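Local coordinates for endolysin (Clostridium phage phiCD27, PDB 3QAY), which probably cleaves the amide bond between N-acetylmuramic acid and L-alanine in the peptidoglycan of Clostridium difficile, using a zinc-dependent amidase domain, at residues M2-T7 / L80-H85; L84-S89 / E145-D150; S96-Y101 / T140-E145. All blocks are in the same frame, centred on the assembly; numbering follows the deposited sequence.

Contact 1: residues M2-T7 / L80-H85; sequences MKICIT and LLIELH. With ZN (zinc ion), chain E.
Thr7 and Glu83 face each other across two neighbouring parallel strands inside the mixed sheet of this zinc amidase. Thr7 OG1 sits between its own backbone N and carbonyl carbon (chi1 59°) and donates a hydrogen bond to Glu83 OE2, 2.8 Å away, on that oxygen's anti lone pair. The carboxylate serves three groups: OE2 also takes a salt bridge to Lys69, and OE1 faces His85. On the same face, Leu81 CD1 fills the ground between Cys5 SG and Thr7 CG2, the latter 3.6 Å from it; the threonine thus offers a methyl to the leucine and a hydroxyl to the acid. The opposite face is aliphatic. Ile6 CG2 meets Leu84 CD1 at 3.8 Å, the two side chains crossing obliquely, and helix 27-44 covers them through Leu38 and Asn31. The parallel ladder beneath opens with a weak Leu80 N to Lys3 O bond, then tightens: Cys5 N bonds to Leu80 O at 2.8 Å and Cys5 O accepts from Ile82 N. Glu83 OE1 accepts a hydrogen bond from His85 NE2, 2.7 Å away near the imidazole plane, which helps fix the ring and leaves His85 ND1 to bind zinc at 2.0 Å.

Contact 2: residues L84-S89 / E145-D150; sequences LHLNAS and ESFFCD. With ZN (zinc ion), chain E.
Strands 80-87 and 140-148 run parallel through the bridge of His85 with Glu145, then slip by one residue at a beta bulge before pairing again as Asn87 with Phe148, while segment 145-150 turns a corner at Phe147. Three backbone bonds follow this course: Ser146 N to His85 O, Asn87 N to Phe147 O at 2.9 Å, and Cys149 N to Asn87 O. Water 2 also donates to His85 O and bridges it to Ser146 OG. Asn87 CB stands over the centre of the Phe148 ring, 3.4 Å from its centroid, in a CH-pi contact, and the amide lies nearly flat on the ring, the planes 10° apart. A short, flat side chain suits this place because its OD1 can still accept from Ala88 N and its ND2 can donate to water 3, which in turn donates to Glu145 O. On the other side of the strand, Leu86 CD2 rests over the face of Phe147, 3.5 Å from the ring centroid, while CD1 reaches Cys149 CB; Tyr30 of helix 27-44 meets the same phenylalanine ring edge-to-face. Glu145, bent at chi2 (-106°), brings its carboxylate back over the strand beside zinc ligand His85, with OE2 3.8 Å from His85 CB. Its OE1 lies 3.0 Å from Asn87 CA but makes no hydrogen bond to the Asn87 amide. At the far end Asp150 OD2 accepts from Ser89 N, 2.9 Å away on the syn side, and water 4 links Asp150 OD1 to Ser89 OG, which is also hydrogen-bonded to Gly93 N.

Contact 3: residues S96-Y101 / T140-E145; sequences SEVLYY and TAVLIE
Leu143 O accepts the N-H of Leu99 at 2.8 Å in the carbonyl plane, and the N of the same residue returns an equally short bond to Leu99 O at an N-H...O angle of 170°. This reciprocal pair is one hydrogen-bonded site of an antiparallel ladder; Glu97 and Glu145 make the next, with Glu145 N donating to Glu97 O at 2.9 Å and Glu97 N to Glu145 O. Between them Val98 and Ile144 form a non-hydrogen-bonded pair, lying side by side and pointing the same way, CG2 to CG2 at 4.1 Å. With CG1 anti to the backbone N (chi1 176°), Val98 turns that methyl onto Val142 CB, 3.8 Å away. Branched beta carbons suit this face, where Val98 packs against Ala109 and Ile112 of helix 103-116 and Ile144 against Ile82 of the next strand. On the opposite face Leu99 CB touches Leu143 CB, and Leu131 lies against both leucines. The acids share that face: Glu97 stretches out, its carboxylate paired with Lys126 and Arg123, which probably offset repulsion from nearby Glu145. Past the last backbone bond, water 5 carries the ladder on, accepting from Tyr101 N at 2.6 Å and donating to Ala141 O. Strands 96-100 and 122-127 run against the other four, making this the one antiparallel junction in the mixed sheet of the amidase alpha/beta fold.

In the fold
Along the chain, contact 1 closes first, and contact 3 is nested within the loop that contact 2 closes. All three belong to one mixed sheet, and together they join four adjacent strands in the order 3-8, 80-87, 140-148 and 96-100. Contacts 1 and 2 share strand 80-87 and meet at Leu84 and His85, though their centres lie about 17 Å apart; contacts 2 and 3 share strand 140-148 and Glu145, with centres about 12 Å apart. Contacts 1 and 3 are the closest pair, about 10 Å between centres, and touch through Ile144 and His85. Strands 80-87 and 140-148, neighbours mid-sheet, carry zinc ligand His85 beside Glu145; Glu27 and His10 complete the protein ligands.

Contact 1: residues M2-T7 / L80-H85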
loop_
_atom_site.group_PDB
_atom_site.type_symbol
_atom_site.label_atom_id
_atom_site.label_comp_id
_atom_site.label_asym_id
_atom_site.label_seq_id
_atom_site.Cartn_x
_atom_site.Cartn_y
_atom_site.Cartn_z
ATOM N N MET A 2 -10.034 -13.053 -7.871
ATOM C CA MET A 2 -10.305 -12.172 -6.726
ATOM C C MET A 2 -10.731 -10.780 -7.191
ATOM O O MET A 2 -10.312 -10.319 -8.254
ATOM C CB MET A 2 -9.063 -12.023 -5.837
ATOM C CG MET A 2 -8.898 -13.086 -4.766
ATOM S SD MET A 2 -7.722 -12.567 -3.488
ATOM C CE MET A 2 -6.189 -12.732 -4.400
ATOM N N LYS A 3 -11.556 -10.119 -6.378
ATOM C CA LYS A 3 -11.824 -8.688 -6.531
ATOM C C LYS A 3 -11.034 -7.928 -5.461
ATOM O O LYS A 3 -11.238 -8.137 -4.260
ATOM C CB LYS A 3 -13.317 -8.380 -6.407
ATOM C CG LYS A 3 -13.675 -6.959 -6.862
ATOM C CD LYS A 3 -15.152 -6.639 -6.702
ATOM C CE LYS A 3 -15.440 -5.229 -7.190
ATOM N NZ LYS A 3 -16.877 -4.852 -7.067
ATOM N N ILE A 4 -10.138 -7.050 -5.902
ATOM C CA ILE A 4 -9.166 -6.429 -5.015
ATOM C C ILE A 4 -9.358 -4.922 -4.986
ATOM O O ILE A 4 -9.599 -4.292 -6.018
ATOM C CB ILE A 4 -7.712 -6.748 -5.453
ATOM C CG1 ILE A 4 -7.490 -8.255 -5.554
ATOM C CG2 ILE A 4 -6.707 -6.161 -4.473
ATOM C CD1 ILE A 4 -6.084 -8.643 -6.002
ATOM N N CYS A 5 -9.260 -4.344 -3.796
ATOM C CA CYS A 5 -9.334 -2.897 -3.646
ATOM C C CYS A 5 -7.960 -2.397 -3.266
ATOM O O CYS A 5 -7.344 -2.941 -2.352
ATOM C CB CYS A 5 -10.325 -2.512 -2.557
ATOM S SG CYS A 5 -10.511 -0.715 -2.324
ATOM N N ILE A 6 -7.475 -1.382 -3.981
ATOM C CA ILE A 6 -6.227 -0.718 -3.629
ATOM C C ILE A 6 -6.555 0.713 -3.236
ATOM O O ILE A 6 -7.065 1.482 -4.055
ATOM C CB ILE A 6 -5.215 -0.685 -4.800
ATOM C CG1 ILE A 6 -4.856 -2.095 -5.257
ATOM C CG2 ILE A 6 -3.933 0.045 -4.386
ATOM C CD1 ILE A 6 -4.023 -2.117 -6.539
ATOM N N THR A 7 -6.300 1.060 -1.977
ATOM C CA THR A 7 -6.398 2.443 -1.547
ATOM C C THR A 7 -5.006 3.059 -1.502
ATOM O O THR A 7 -4.036 2.385 -1.166
ATOM C CB THR A 7 -7.064 2.583 -0.172
ATOM O OG1 THR A 7 -6.324 1.854 0.806
ATOM C CG2 THR A 7 -8.492 2.069 -0.209
ATOM N N LEU A 80 -10.182 -8.643 -0.964
ATOM C CA LEU A 80 -8.941 -8.141 -0.375
ATOM C C LEU A 80 -8.771 -6.624 -0.549
ATOM O O LEU A 80 -8.996 -6.078 -1.631
ATOM C CB LEU A 80 -7.741 -8.876 -0.993
ATOM C CG LEU A 80 -6.349 -8.542 -0.445
ATOM C CD1 LEU A 80 -6.244 -8.860 1.035
ATOM C CD2 LEU A 80 -5.264 -9.291 -1.225
ATOM N N LEU A 81 -8.356 -5.959 0.526
ATOM C CA LEU A 81 -7.971 -4.550 0.494
ATOM C C LEU A 81 -6.472 -4.409 0.733
ATOM O O LEU A 81 -5.923 -5.036 1.638
ATOM C CB LEU A 81 -8.734 -3.766 1.564
ATOM C CG LEU A 81 -8.271 -2.335 1.875
ATOM C CD1 LEU A 81 -8.358 -1.443 0.640
ATOM C CD2 LEU A 81 -9.088 -1.759 3.028
ATOM N N ILE A 82 -5.823 -3.592 -0.092
ATOM C CA ILE A 82 -4.423 -3.233 0.088
ATOM C C ILE A 82 -4.358 -1.715 0.155
ATOM O O ILE A 82 -4.880 -1.043 -0.737
ATOM C CB ILE A 82 -3.549 -3.698 -1.104
ATOM C CG1 ILE A 82 -3.532 -5.222 -1.214
ATOM C CG2 ILE A 82 -2.121 -3.163 -0.969
ATOM C CD1 ILE A 82 -3.097 -5.718 -2.576
ATOM N N GLU A 83 -3.755 -1.172 1.209
ATOM C CA GLU A 83 -3.466 0.265 1.241
ATOM C C GLU A 83 -1.967 0.494 1.140
ATOM O O GLU A 83 -1.187 -0.099 1.877
ATOM C CB GLU A 83 -4.015 0.958 2.484
ATOM C CG GLU A 83 -3.843 2.485 2.420
ATOM C CD GLU A 83 -4.734 3.223 3.390
ATOM O OE1 GLU A 83 -4.249 3.541 4.494
ATOM O OE2 GLU A 83 -5.920 3.470 3.059
ATOM N N LEU A 84 -1.594 1.380 0.224
ATOM C CA LEU A 84 -0.209 1.637 -0.106
ATOM C C LEU A 84 0.307 2.815 0.692
ATOM O O LEU A 84 -0.275 3.917 0.661
ATOM C CB LEU A 84 -0.071 1.929 -1.606
ATOM C CG LEU A 84 -0.460 0.786 -2.547
ATOM C CD1 LEU A 84 -0.297 1.212 -4.000
ATOM C CD2 LEU A 84 0.379 -0.443 -2.246
ATOM N N HIS A 85 1.399 2.562 1.409
ATOM C CA HIS A 85 2.142 3.576 2.136
ATOM C C HIS A 85 3.634 3.463 1.846
ATOM O O HIS A 85 4.107 2.486 1.257
ATOM C CB HIS A 85 1.923 3.419 3.645
ATOM C CG HIS A 85 0.565 3.847 4.103
ATOM N ND1 HIS A 85 0.327 5.073 4.683
ATOM C CD2 HIS A 85 -0.632 3.214 4.060
ATOM C CE1 HIS A 85 -0.955 5.176 4.984
ATOM N NE2 HIS A 85 -1.562 4.064 4.610
HETATM ZN ZN ZN E . 1.588 6.526 5.211
HETATM O O HOH W 1 0.505 6.593 7.383
#

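Contact 2: residues L84-S89 / E145-D150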
loop_
_atom_site.group_PDB
_atom_site.type_symbol
_atom_site.label_atom_id
_atom_site.label_comp_id
_atom_site.label_asym_id
_atom_site.label_seq_id
_atom_site.Cartn_x
_atom_site.Cartn_y
_atom_site.Cartn_z
ATOM N N LEU A 84 -1.594 1.380 0.224
ATOM C CA LEU A 84 -0.209 1.637 -0.106
ATOM C C LEU A 84 0.307 2.815 0.692
ATOM O O LEU A 84 -0.275 3.917 0.661
ATOM C CB LEU A 84 -0.071 1.929 -1.606
ATOM C CG LEU A 84 -0.460 0.786 -2.547
ATOM C CD1 LEU A 84 -0.297 1.212 -4.000
ATOM C CD2 LEU A 84 0.379 -0.443 -2.246
ATOM N N HIS A 85 1.399 2.562 1.409
ATOM C CA HIS A 85 2.142 3.576 2.136
ATOM C C HIS A 85 3.634 3.463 1.846
ATOM O O HIS A 85 4.107 2.486 1.257
ATOM C CB HIS A 85 1.923 3.419 3.645
ATOM C CG HIS A 85 0.565 3.847 4.103
ATOM N ND1 HIS A 85 0.327 5.073 4.683
ATOM C CD2 HIS A 85 -0.632 3.214 4.060
ATOM C CE1 HIS A 85 -0.955 5.176 4.984
ATOM N NE2 HIS A 85 -1.562 4.064 4.610
ATOM N N LEU A 86 4.357 4.503 2.251
ATOM C CA LEU A 86 5.798 4.458 2.385
ATOM C C LEU A 86 6.090 4.820 3.834
ATOM O O LEU A 86 5.321 5.556 4.471
ATOM C CB LEU A 86 6.491 5.442 1.437
ATOM C CG LEU A 86 6.473 5.165 -0.070
ATOM C CD1 LEU A 86 7.337 6.180 -0.814
ATOM C CD2 LEU A 86 6.927 3.750 -0.411
ATOM N N ASN A 87 7.189 4.286 4.348
ATOM C CA ASN A 87 7.567 4.460 5.735
ATOM C C ASN A 87 8.442 5.691 5.892
ATOM O O ASN A 87 8.841 6.318 4.907
ATOM C CB ASN A 87 8.310 3.208 6.231
ATOM C CG ASN A 87 7.885 2.774 7.625
ATOM O OD1 ASN A 87 7.626 3.603 8.502
ATOM N ND2 ASN A 87 7.822 1.456 7.839
ATOM N N ALA A 88 8.720 6.035 7.144
ATOM C CA ALA A 88 9.594 7.144 7.466
ATOM C C ALA A 88 10.112 6.998 8.890
ATOM O O ALA A 88 9.453 6.407 9.745
ATOM C CB ALA A 88 8.853 8.468 7.301
ATOM N N SER A 89 11.310 7.520 9.130
ATOM C CA SER A 89 11.861 7.603 10.471
ATOM C C SER A 89 12.662 8.903 10.553
ATOM O O SER A 89 12.082 9.988 10.451
ATOM C CB SER A 89 12.714 6.364 10.785
ATOM O OG SER A 89 13.856 6.279 9.945
ATOM N N GLU A 145 3.816 -0.955 3.670
ATOM C CA GLU A 145 4.839 0.074 3.738
ATOM C C GLU A 145 6.016 -0.436 2.900
ATOM O O GLU A 145 6.912 -1.110 3.418
ATOM C CB GLU A 145 5.261 0.305 5.195
ATOM C CG GLU A 145 4.103 0.692 6.127
ATOM C CD GLU A 145 4.094 2.163 6.521
ATOM O OE1 GLU A 145 5.075 2.877 6.242
ATOM O OE2 GLU A 145 3.103 2.599 7.138
ATOM N N SER A 146 5.993 -0.110 1.608
ATOM C CA SER A 146 6.891 -0.726 0.611
ATOM C C SER A 146 8.373 -0.484 0.875
ATOM O O SER A 146 9.192 -1.399 0.726
ATOM C CB SER A 146 6.551 -0.226 -0.799
ATOM O OG SER A 146 5.290 -0.705 -1.235
ATOM N N PHE A 147 8.706 0.755 1.223
ATOM C CA PHE A 147 10.069 1.165 1.563
ATOM C C PHE A 147 10.014 2.545 2.230
ATOM O O PHE A 147 8.934 3.131 2.330
ATOM C CB PHE A 147 10.974 1.195 0.320
ATOM C CG PHE A 147 10.496 2.121 -0.772
ATOM C CD1 PHE A 147 10.837 3.472 -0.761
ATOM C CD2 PHE A 147 9.711 1.644 -1.812
ATOM C CE1 PHE A 147 10.389 4.326 -1.761
ATOM C CE2 PHE A 147 9.267 2.488 -2.814
ATOM C CZ PHE A 147 9.604 3.828 -2.789
ATOM N N PHE A 148 11.161 3.054 2.685
ATOM C CA PHE A 148 11.211 4.354 3.370
ATOM C C PHE A 148 11.357 5.515 2.387
ATOM O O PHE A 148 12.298 5.566 1.598
ATOM C CB PHE A 148 12.335 4.385 4.414
ATOM C CG PHE A 148 11.980 3.700 5.709
ATOM C CD1 PHE A 148 11.852 4.424 6.888
ATOM C CD2 PHE A 148 11.748 2.332 5.742
ATOM C CE1 PHE A 148 11.521 3.792 8.084
ATOM C CE2 PHE A 148 11.407 1.692 6.935
ATOM C CZ PHE A 148 11.297 2.425 8.106
ATOM N N CYS A 149 10.425 6.457 2.442
ATOM C CA CYS A 149 10.467 7.618 1.554
ATOM C C CYS A 149 11.547 8.636 1.951
ATOM O O CYS A 149 11.805 9.582 1.203
ATOM C CB CYS A 149 9.100 8.298 1.501
ATOM S SG CYS A 149 8.735 9.294 2.950
ATOM N N ASP A 150 12.173 8.443 3.113
ATOM C CA ASP A 150 13.225 9.346 3.595
ATOM C C ASP A 150 14.608 8.679 3.609
ATOM O O ASP A 150 15.533 9.180 4.245
ATOM C CB ASP A 150 12.863 9.895 4.986
ATOM C CG ASP A 150 12.750 8.808 6.049
ATOM O OD1 ASP A 150 12.700 7.607 5.692
ATOM O OD2 ASP A 150 12.703 9.156 7.250
HETATM ZN ZN ZN E . 1.588 6.526 5.211
HETATM O O HOH W 2 3.570 1.321 -1.133
HETATM O O HOH W 3 8.622 0.051 5.511
HETATM O O HOH W 4 14.409 6.382 7.295
HETATM O O HOH W 1 0.505 6.593 7.383
#

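Contact 3: residues S96-Y101 / T140-E145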
loop_
_atom_site.group_PDB
_atom_site.type_symbol
_atom_site.label_atom_id
_atom_site.label_comp_id
_atom_site.label_asym_id
_atom_site.label_seq_id
_atom_site.Cartn_x
_atom_site.Cartn_y
_atom_site.Cartn_z
ATOM N N SER A 96 11.091 -2.967 4.077
ATOM C CA SER A 96 9.683 -3.185 3.812
ATOM C C SER A 96 9.012 -3.807 5.023
ATOM O O SER A 96 9.644 -4.513 5.805
ATOM C CB SER A 96 9.512 -4.110 2.612
ATOM O OG SER A 96 10.204 -3.602 1.498
ATOM N N GLU A 97 7.713 -3.570 5.126
ATOM C CA GLU A 97 6.936 -3.922 6.290
ATOM C C GLU A 97 5.466 -3.961 5.872
ATOM O O GLU A 97 5.031 -3.113 5.099
ATOM C CB GLU A 97 7.208 -2.832 7.309
ATOM C CG GLU A 97 6.417 -2.816 8.546
ATOM C CD GLU A 97 6.968 -1.771 9.484
ATOM O OE1 GLU A 97 6.298 -0.742 9.709
ATOM O OE2 GLU A 97 8.106 -1.966 9.949
ATOM N N VAL A 98 4.712 -4.950 6.348
ATOM C CA VAL A 98 3.288 -5.049 6.017
ATOM C C VAL A 98 2.455 -5.212 7.297
ATOM O O VAL A 98 2.703 -6.121 8.097
ATOM C CB VAL A 98 3.006 -6.216 5.033
ATOM C CG1 VAL A 98 1.510 -6.362 4.771
ATOM C CG2 VAL A 98 3.775 -6.018 3.719
ATOM N N LEU A 99 1.477 -4.324 7.481
ATOM C CA LEU A 99 0.617 -4.357 8.666
ATOM C C LEU A 99 -0.669 -5.112 8.357
ATOM O O LEU A 99 -1.231 -4.976 7.265
ATOM C CB LEU A 99 0.313 -2.936 9.156
ATOM C CG LEU A 99 1.535 -2.017 9.276
ATOM C CD1 LEU A 99 1.161 -0.666 9.896
ATOM C CD2 LEU A 99 2.637 -2.684 10.085
ATOM N N TYR A 100 -1.115 -5.929 9.307
ATOM C CA TYR A 100 -2.279 -6.784 9.105
ATOM C C TYR A 100 -3.136 -6.842 10.373
ATOM O O TYR A 100 -2.716 -6.385 11.448
ATOM C CB TYR A 100 -1.845 -8.191 8.685
ATOM C CG TYR A 100 -1.141 -8.942 9.787
ATOM C CD1 TYR A 100 -1.856 -9.723 10.686
ATOM C CD2 TYR A 100 0.240 -8.859 9.943
ATOM C CE1 TYR A 100 -1.217 -10.407 11.708
ATOM C CE2 TYR A 100 0.890 -9.548 10.961
ATOM C CZ TYR A 100 0.151 -10.322 11.838
ATOM O OH TYR A 100 0.780 -10.996 12.855
ATOM N N TYR A 101 -4.330 -7.413 10.224
ATOM C CA TYR A 101 -5.348 -7.426 11.285
ATOM C C TYR A 101 -5.729 -8.823 11.756
ATOM O O TYR A 101 -6.110 -8.992 12.904
ATOM C CB TYR A 101 -6.610 -6.708 10.798
ATOM C CG TYR A 101 -7.650 -6.482 11.878
ATOM C CD1 TYR A 101 -7.491 -5.478 12.810
ATOM C CD2 TYR A 101 -8.781 -7.283 11.965
ATOM C CE1 TYR A 101 -8.424 -5.260 13.807
ATOM C CE2 TYR A 101 -9.729 -7.081 12.959
ATOM C CZ TYR A 101 -9.539 -6.060 13.881
ATOM O OH TYR A 101 -10.461 -5.826 14.868
ATOM N N THR A 140 -10.646 -8.867 4.332
ATOM C CA THR A 140 -9.259 -8.988 4.768
ATOM C C THR A 140 -8.472 -7.816 4.200
ATOM O O THR A 140 -8.630 -7.470 3.022
ATOM C CB THR A 140 -8.638 -10.303 4.282
ATOM O OG1 THR A 140 -9.430 -11.395 4.755
ATOM C CG2 THR A 140 -7.210 -10.451 4.795
ATOM N N ALA A 141 -7.652 -7.184 5.039
ATOM C CA ALA A 141 -6.887 -6.015 4.618
ATOM C C ALA A 141 -5.429 -6.106 5.041
ATOM O O ALA A 141 -5.109 -6.706 6.070
ATOM C CB ALA A 141 -7.507 -4.753 5.171
ATOM N N VAL A 142 -4.556 -5.516 4.223
ATOM C CA VAL A 142 -3.165 -5.309 4.595
ATOM C C VAL A 142 -2.734 -3.892 4.233
ATOM O O VAL A 142 -3.209 -3.311 3.263
ATOM C CB VAL A 142 -2.213 -6.348 3.951
ATOM C CG1 VAL A 142 -2.534 -7.730 4.470
ATOM C CG2 VAL A 142 -2.292 -6.310 2.440
ATOM N N LEU A 143 -1.857 -3.333 5.053
ATOM C CA LEU A 143 -1.299 -2.027 4.791
ATOM C C LEU A 143 0.157 -2.249 4.448
ATOM O O LEU A 143 0.924 -2.743 5.276
ATOM C CB LEU A 143 -1.457 -1.138 6.016
ATOM C CG LEU A 143 -1.057 0.331 5.895
ATOM C CD1 LEU A 143 -1.606 1.116 7.071
ATOM C CD2 LEU A 143 0.456 0.502 5.804
ATOM N N ILE A 144 0.536 -1.906 3.222
ATOM C CA ILE A 144 1.905 -2.125 2.766
ATOM C C ILE A 144 2.731 -0.849 2.899
ATOM O O ILE A 144 2.378 0.207 2.344
ATOM C CB ILE A 144 1.962 -2.634 1.309
ATOM C CG1 ILE A 144 1.065 -3.861 1.131
ATOM C CG2 ILE A 144 3.404 -2.982 0.930
ATOM C CD1 ILE A 144 0.987 -4.366 -0.307
ATOM N N GLU A 145 3.816 -0.955 3.670
ATOM C CA GLU A 145 4.839 0.074 3.738
ATOM C C GLU A 145 6.016 -0.436 2.900
ATOM O O GLU A 145 6.912 -1.110 3.418
ATOM C CB GLU A 145 5.261 0.305 5.195
ATOM C CG GLU A 145 4.103 0.692 6.127
ATOM C CD GLU A 145 4.094 2.163 6.521
ATOM O OE1 GLU A 145 5.075 2.877 6.242
ATOM O OE2 GLU A 145 3.103 2.599 7.138
HETATM O O HOH W 5 -5.582 -8.349 8.096
#